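Local atomic coordinates of fanconi-associated nuclease 1 homolog (Pseudomonas aeruginosa, PDB entry 5Y7Q), a protein that belongs to the FAN1 nuclease family and combines helix-turn-helix, SAP-type and VRR-NUC domains, bound to DNA in this model. Residues L94-K99 and F180-Y185. Numbering follows the deposited sequence.
With nucleotides of chain D.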
ATOM      1  N   LEU A  94      13.149  20.413  11.760  1.00 72.15           N
ATOM      2  CA  LEU A  94      14.055  21.097  12.687  1.00 60.59           C
ATOM      3  C   LEU A  94      15.406  20.392  12.755  1.00 63.05           C
ATOM      4  O   LEU A  94      15.461  19.168  12.925  1.00 75.99           O
ATOM      5  CB  LEU A  94      13.452  21.142  14.083  1.00 55.87           C
ATOM      6  CG  LEU A  94      12.109  21.848  14.237  1.00 63.71           C
ATOM      7  CD1 LEU A  94      11.418  21.393  15.540  1.00 65.14           C
ATOM      8  CD2 LEU A  94      12.286  23.380  14.191  1.00 64.51           C
ATOM      9  N   PHE A  95      16.491  21.157  12.638  1.00 56.07           N
ATOM     10  CA  PHE A  95      17.831  20.584  12.611  1.00 55.71           C
ATOM     11  C   PHE A  95      18.789  21.426  13.439  1.00 64.22           C
ATOM     12  O   PHE A  95      18.635  22.645  13.554  1.00 60.15           O
ATOM     13  CB  PHE A  95      18.355  20.469  11.173  1.00 51.53           C
ATOM     14  CG  PHE A  95      17.453  19.668  10.285  1.00 55.75           C
ATOM     15  CD1 PHE A  95      16.538  20.293   9.466  1.00 60.39           C
ATOM     16  CD2 PHE A  95      17.472  18.281  10.324  1.00 62.54           C
ATOM     17  CE1 PHE A  95      15.685  19.565   8.682  1.00 57.94           C
ATOM     18  CE2 PHE A  95      16.624  17.551   9.536  1.00 69.05           C
ATOM     19  CZ  PHE A  95      15.727  18.196   8.710  1.00 62.36           C
ATOM     20  N   ARG A  96      19.763  20.756  14.042  1.00 66.61           N
ATOM     21  CA  ARG A  96      20.849  21.409  14.757  1.00 60.60           C
ATOM     22  C   ARG A  96      22.047  21.487  13.835  1.00 65.44           C
ATOM     23  O   ARG A  96      22.373  20.507  13.164  1.00 77.49           O
ATOM     24  CB  ARG A  96      21.245  20.625  16.007  1.00 65.63           C
ATOM     25  CG  ARG A  96      20.173  20.405  17.052  1.00 67.51           C
ATOM     26  CD  ARG A  96      20.654  19.365  18.069  1.00 77.33           C
ATOM     27  NE  ARG A  96      21.956  19.676  18.678  1.00 83.60           N
ATOM     28  CZ  ARG A  96      22.194  19.763  19.991  1.00 92.06           C
ATOM     29  NH1 ARG A  96      21.220  19.568  20.880  1.00 91.57           N
ATOM     30  NH2 ARG A  96      23.419  20.041  20.425  1.00 97.20           N
ATOM     31  N   GLU A  97      22.720  22.635  13.821  1.00 73.68           N
ATOM     32  CA  GLU A  97      23.830  22.833  12.886  1.00 79.86           C
ATOM     33  C   GLU A  97      24.801  21.647  12.872  1.00 78.00           C
ATOM     34  O   GLU A  97      25.271  21.229  11.802  1.00 77.91           O
ATOM     35  CB  GLU A  97      24.571  24.129  13.231  1.00 84.17           C
ATOM     36  CG  GLU A  97      25.653  24.486  12.244  1.00 93.16           C
ATOM     37  CD  GLU A  97      26.212  25.867  12.489  1.00108.50           C
ATOM     38  OE1 GLU A  97      27.357  25.971  12.986  1.00116.28           O
ATOM     39  OE2 GLU A  97      25.499  26.853  12.191  1.00108.91           O
ATOM     40  N   GLY A  98      25.092  21.076  14.046  1.00 69.37           N
ATOM     41  CA  GLY A  98      26.097  20.033  14.125  1.00 73.36           C
ATOM     42  C   GLY A  98      25.665  18.739  13.473  1.00 84.51           C
ATOM     43  O   GLY A  98      26.502  17.979  12.974  1.00 91.08           O
ATOM     44  N   LYS A  99      24.365  18.465  13.464  1.00 81.47           N
ATOM     45  CA  LYS A  99      23.864  17.306  12.755  1.00 78.13           C
ATOM     46  C   LYS A  99      23.774  17.539  11.246  1.00 77.44           C
ATOM     47  O   LYS A  99      23.525  16.585  10.498  1.00 84.17           O
ATOM     48  CB  LYS A  99      22.520  16.899  13.363  1.00 79.83           C
ATOM     49  CG  LYS A  99      22.682  16.242  14.741  1.00 83.31           C
ATOM     50  CD  LYS A  99      21.458  15.419  15.138  1.00 91.08           C
ATOM     51  CE  LYS A  99      21.803  14.365  16.198  1.00 96.17           C
ATOM     52  NZ  LYS A  99      20.668  13.414  16.469  1.00 93.96           N
ATOM     53  N   PHE A 180      22.986  27.692  25.299  1.00142.80           N
ATOM     54  CA  PHE A 180      23.098  26.597  24.343  1.00136.19           C
ATOM     55  C   PHE A 180      23.856  27.062  23.110  1.00136.39           C
ATOM     56  O   PHE A 180      23.383  27.937  22.377  1.00134.05           O
ATOM     57  CB  PHE A 180      21.726  26.084  23.936  1.00136.30           C
ATOM     58  CG  PHE A 180      21.784  24.856  23.067  1.00142.96           C
ATOM     59  CD1 PHE A 180      22.868  23.987  23.140  1.00143.94           C
ATOM     60  CD2 PHE A 180      20.766  24.578  22.160  1.00138.89           C
ATOM     61  CE1 PHE A 180      22.929  22.862  22.335  1.00137.61           C
ATOM     62  CE2 PHE A 180      20.823  23.456  21.350  1.00129.37           C
ATOM     63  CZ  PHE A 180      21.904  22.601  21.438  1.00129.47           C
ATOM     64  N   ALA A 181      24.983  26.408  22.833  1.00144.24           N
ATOM     65  CA  ALA A 181      25.999  26.911  21.917  1.00144.73           C
ATOM     66  C   ALA A 181      25.850  26.404  20.481  1.00134.77           C
ATOM     67  O   ALA A 181      26.729  26.677  19.655  1.00137.10           O
ATOM     68  CB  ALA A 181      27.398  26.564  22.447  1.00148.08           C
ATOM     69  N   GLU A 182      24.787  25.666  20.161  1.00122.72           N
ATOM     70  CA  GLU A 182      24.578  25.167  18.800  1.00110.66           C
ATOM     71  C   GLU A 182      23.289  25.718  18.187  1.00 95.52           C
ATOM     72  O   GLU A 182      22.195  25.396  18.681  1.00 95.57           O
ATOM     73  CB  GLU A 182      24.556  23.639  18.808  1.00107.40           C
ATOM     74  CG  GLU A 182      24.780  22.976  17.467  1.00103.54           C
ATOM     75  CD  GLU A 182      24.972  21.476  17.619  1.00112.91           C
ATOM     76  OE1 GLU A 182      25.578  21.073  18.638  1.00116.03           O
ATOM     77  OE2 GLU A 182      24.509  20.695  16.747  1.00111.87           O
ATOM     78  N   PRO A 183      23.348  26.507  17.111  1.00 76.53           N
ATOM     79  CA  PRO A 183      22.117  27.045  16.516  1.00 69.85           C
ATOM     80  C   PRO A 183      21.226  25.953  15.943  1.00 72.68           C
ATOM     81  O   PRO A 183      21.612  24.796  15.765  1.00 83.67           O
ATOM     82  CB  PRO A 183      22.621  27.980  15.414  1.00 69.01           C
ATOM     83  CG  PRO A 183      24.003  27.545  15.149  1.00 75.06           C
ATOM     84  CD  PRO A 183      24.548  27.020  16.435  1.00 72.93           C
ATOM     85  N   VAL A 184      19.990  26.347  15.663  1.00 60.52           N
ATOM     86  CA  VAL A 184      18.945  25.430  15.239  1.00 66.95           C
ATOM     87  C   VAL A 184      18.195  26.052  14.068  1.00 73.26           C
ATOM     88  O   VAL A 184      17.678  27.165  14.184  1.00 84.88           O
ATOM     89  CB  VAL A 184      17.985  25.117  16.403  1.00 71.51           C
ATOM     90  CG1 VAL A 184      16.682  24.624  15.873  1.00 73.31           C
ATOM     91  CG2 VAL A 184      18.602  24.072  17.317  1.00 73.26           C
ATOM     92  N   TYR A 185      18.113  25.333  12.951  1.00 70.64           N
ATOM     93  CA  TYR A 185      17.444  25.793  11.743  1.00 64.41           C
ATOM     94  C   TYR A 185      16.113  25.075  11.552  1.00 64.52           C
ATOM     95  O   TYR A 185      15.966  23.898  11.905  1.00 72.91           O
ATOM     96  CB  TYR A 185      18.334  25.566  10.521  1.00 64.27           C
ATOM     97  CG  TYR A 185      19.718  26.175  10.678  1.00 66.14           C
ATOM     98  CD1 TYR A 185      19.925  27.529  10.487  1.00 76.05           C
ATOM     99  CD2 TYR A 185      20.798  25.397  11.036  1.00 65.96           C
ATOM    100  CE1 TYR A 185      21.170  28.091  10.640  1.00 82.65           C
ATOM    101  CE2 TYR A 185      22.051  25.946  11.175  1.00 75.93           C
ATOM    102  CZ  TYR A 185      22.235  27.295  10.981  1.00 81.76           C
ATOM    103  OH  TYR A 185      23.487  27.853  11.138  1.00 86.94           O
TER
ATOM    104  P    DC D  19      23.792  12.069  19.390  1.00118.74           P
ATOM    105  OP1  DC D  19      23.299  13.466  19.358  1.00120.73           O
ATOM    106  OP2  DC D  19      25.100  11.720  19.997  1.00114.70           O
ATOM    107  O5'  DC D  19      22.671  11.223  20.137  1.00115.12           O
ATOM    108  C5'  DC D  19      21.386  11.155  19.568  1.00107.15           C
ATOM    109  C4'  DC D  19      20.432  10.436  20.489  1.00102.83           C
ATOM    110  O4'  DC D  19      20.595   9.000  20.366  1.00100.95           O
ATOM    111  C3'  DC D  19      20.596  10.753  21.964  1.00102.60           C
ATOM    112  O3'  DC D  19      19.316  10.773  22.549  1.00105.46           O
ATOM    113  C2'  DC D  19      21.429   9.577  22.471  1.00100.41           C
ATOM    114  C1'  DC D  19      20.885   8.438  21.628  1.00 97.58           C
ATOM    115  N1   DC D  19      21.846   7.353  21.404  1.00 92.17           N
ATOM    116  C2   DC D  19      21.370   6.066  21.189  1.00 89.38           C
ATOM    117  O2   DC D  19      20.154   5.876  21.228  1.00 94.26           O
ATOM    118  N3   DC D  19      22.251   5.071  20.950  1.00 88.94           N
ATOM    119  C4   DC D  19      23.560   5.338  20.920  1.00 92.74           C
ATOM    120  N4   DC D  19      24.403   4.326  20.689  1.00 90.10           N
ATOM    121  C5   DC D  19      24.063   6.657  21.127  1.00 97.51           C
ATOM    122  C6   DC D  19      23.177   7.626  21.357  1.00 95.19           C
TER
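The guanidinium of Arg96 has Phe180 over one face and Glu182 OE1 at its edge. The rim of the ring, led by CZ, abuts this face with the planes 64° apart, so the groups do not stack. Arginine suits the place because its flat, charged group can offer NH2 to Glu182 OE1 (a 3.0 Å salt bridge) and NE, weakly, to OE2 while a face meets Phe180. The carboxylate, turned 83° from the guanidinium, is approached from above its plane. OE2 of Glu182 also accepts a hydrogen bond from Gly98 N, 2.8 Å away.

At the edge of the Tyr185 ring, nearly coplanar with it, lies the Glu97 carboxylate. With CG anti to the backbone N (chi1 -175°), its OE2 takes the bond from the hydroxyl of buried Tyr185 while OE1 pairs with Arg109, two roles that suit an acid.

Phe95 and Tyr185 form an antiparallel hydrogen-bonded pair, continued by Glu97 N to Pro183 O (3.1 Å). In this HTH-family region, Lys99 CE packs 3.6 Å from OP1 of DC19 of chain D. Strand 94-96 edges a three-stranded antiparallel sheet, with 121-123 beyond 184-187; helix 108-118 packs beside Tyr185, and Leu135 and Leu173, from helices 129-135 and 173-176, cover buried, apolar Val184.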